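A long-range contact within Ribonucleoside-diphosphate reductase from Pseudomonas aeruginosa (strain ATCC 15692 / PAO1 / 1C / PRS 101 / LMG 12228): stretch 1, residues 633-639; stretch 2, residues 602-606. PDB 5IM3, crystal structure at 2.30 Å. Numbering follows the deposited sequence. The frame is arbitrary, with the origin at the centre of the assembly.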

# COMPACT_ATOMS: atom_id res chain seq x y z
N MET A 633 -41.27 31.69 -27.86
CA MET A 633 -41.03 30.42 -28.53
C MET A 633 -41.18 29.25 -27.56
O MET A 633 -41.76 28.21 -27.92
CB MET A 633 -39.63 30.41 -29.15
CG MET A 633 -39.46 31.46 -30.24
SD MET A 633 -37.75 31.64 -30.78
CE MET A 633 -37.42 30.04 -31.50
N LEU A 634 -40.69 29.40 -26.33
CA LEU A 634 -40.82 28.32 -25.36
C LEU A 634 -42.27 28.12 -24.95
O LEU A 634 -42.71 26.98 -24.75
CB LEU A 634 -39.95 28.60 -24.13
CG LEU A 634 -38.44 28.46 -24.34
CD1 LEU A 634 -37.68 28.82 -23.06
CD2 LEU A 634 -38.07 27.05 -24.78
N ASP A 635 -43.04 29.20 -24.82
CA ASP A 635 -44.45 29.05 -24.51
C ASP A 635 -45.19 28.36 -25.64
O ASP A 635 -46.10 27.56 -25.40
CB ASP A 635 -45.07 30.42 -24.21
CG ASP A 635 -46.38 30.30 -23.44
OD1 ASP A 635 -46.41 29.60 -22.41
OD2 ASP A 635 -47.39 30.91 -23.87
N ASN A 636 -44.79 28.64 -26.89
CA ASN A 636 -45.38 27.94 -28.03
C ASN A 636 -45.09 26.45 -27.97
O ASN A 636 -45.94 25.63 -28.33
CB ASN A 636 -44.86 28.53 -29.33
CG ASN A 636 -45.46 29.88 -29.66
OD1 ASN A 636 -46.04 30.55 -28.79
ND2 ASN A 636 -45.34 30.30 -30.91
N VAL A 637 -43.89 26.07 -27.53
CA VAL A 637 -43.51 24.66 -27.47
C VAL A 637 -44.57 23.86 -26.71
O VAL A 637 -44.87 22.71 -27.06
CB VAL A 637 -42.12 24.51 -26.83
CG1 VAL A 637 -41.90 23.08 -26.35
CG2 VAL A 637 -41.04 24.91 -27.82
N ILE A 638 -45.15 24.46 -25.67
CA ILE A 638 -46.12 23.75 -24.84
C ILE A 638 -47.32 23.32 -25.66
O ILE A 638 -47.81 22.19 -25.53
CB ILE A 638 -46.54 24.64 -23.65
CG1 ILE A 638 -45.29 25.19 -22.93
CG2 ILE A 638 -47.49 23.87 -22.73
CD1 ILE A 638 -45.12 24.74 -21.52
N ASP A 639 -47.82 24.21 -26.51
CA ASP A 639 -49.03 23.93 -27.28
C ASP A 639 -48.77 23.01 -28.46
O ASP A 639 -49.64 22.20 -28.81
CB ASP A 639 -49.64 25.24 -27.78
CG ASP A 639 -49.99 26.20 -26.66
OD1 ASP A 639 -50.35 25.72 -25.56
OD2 ASP A 639 -49.91 27.42 -26.88
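Stretch 2 (602-606) CNLGS

How does stretch 2 lie on the helix of stretch 1? Residues 633-639 are one piece of a longer helix, held here by backbone hydrogen bonds such as Val637 N to Met633 O at 3.0 Å. Stretch 2 is extended, with phi/psi values running from -110/113 at Asn603 to -165/166 at Gly605, and from Leu604 to Ser606 it is a strand that continues later in the chain. It passes the side of the helix that carries Leu634, Val637 and Ile638. The backbones come closest at Leu634 and Asn603, whose CA atoms are 6.5 Å apart. Stretch 2 runs against the helix direction: Asn603 touches Val637 and Ile638 as well as Leu634, while Leu604 and Gly605 touch Leu634 alone.

Which side chain does most of the work on the helix? Leu634 points toward stretch 2 and gives up 70 Å² to it. Its chi1 of -72° (m) and chi2 of 178° (t) form the common leucine rotamer of a helix, and this conformation lays CD2 against the backbone of the extended chain. Leu634 CD2 is 3.5 Å from Leu604 C, 3.8 Å from Gly605 N and 3.9 Å from Asn603 O, so a single methyl packs along successive peptide groups.

What does the strand present to that methyl? Alternation along the strand turns the CB of Leu604 and that of Ser606 away from the helix, and the position between them is Gly605. An ideal CB there would point toward the helix and lie 3.5 Å from Leu634 CD2, close but no nearer than Leu604 C already is. With no side chain at that position, the leucine methyl meets bare backbone.

How does Asn603 meet Val637 and Ile638? It points toward the helix with chi1 at -38° (m) and chi2 at -73°, and 86 Å² of it is covered. Its CB lies 4.0 Å from CG1 of Val637, whose chi1 of 162° (t), the usual valine rotamer in a helix, puts CG1 nearer to Asn603 than CG2. Ile638 leaves the helix sideways, yet its end comes nearer: chi1 of -51° (m) and an off-well chi2 of -116° place CD1 only 3.1 Å from Asn603 ND2. That is a close approach of a methyl to an amide nitrogen, and no hydrogen bond crosses the contact. The amide of Asn603 is nevertheless satisfied, because OD1 and ND2 are both hydrogen-bonded elsewhere in the structure. The contact is therefore a matter of packing, burying 236 Å² in all.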

# COMPACT_ATOMS: atom_id res chain seq x y z
N CYS A 602 -39.99 19.40 -19.18
CA CYS A 602 -39.02 20.49 -19.29
C CYS A 602 -38.98 20.98 -20.74
O CYS A 602 -38.59 20.22 -21.64
CB CYS A 602 -37.63 20.06 -18.84
SG CYS A 602 -37.60 18.68 -17.66
N ASN A 603 -39.37 22.23 -20.95
CA ASN A 603 -39.34 22.86 -22.26
C ASN A 603 -38.23 23.91 -22.24
O ASN A 603 -38.33 24.91 -21.52
CB ASN A 603 -40.71 23.46 -22.59
CG ASN A 603 -41.86 22.58 -22.09
OD1 ASN A 603 -42.14 21.53 -22.66
ND2 ASN A 603 -42.53 23.03 -21.03
N LEU A 604 -37.17 23.68 -23.02
CA LEU A 604 -35.87 24.31 -22.77
C LEU A 604 -35.32 25.02 -24.00
O LEU A 604 -35.56 24.62 -25.14
CB LEU A 604 -34.84 23.28 -22.31
CG LEU A 604 -35.20 22.47 -21.07
CD1 LEU A 604 -34.13 21.42 -20.79
CD2 LEU A 604 -35.39 23.40 -19.87
N GLY A 605 -34.54 26.07 -23.73
CA GLY A 605 -33.77 26.78 -24.72
C GLY A 605 -32.75 27.64 -24.01
O GLY A 605 -32.84 27.85 -22.80
N SER A 606 -31.77 28.14 -24.77
CA SER A 606 -30.64 28.83 -24.15
C SER A 606 -30.25 30.08 -24.91
O SER A 606 -30.13 30.07 -26.14
CB SER A 606 -29.44 27.89 -24.04
OG SER A 606 -29.63 26.95 -23.00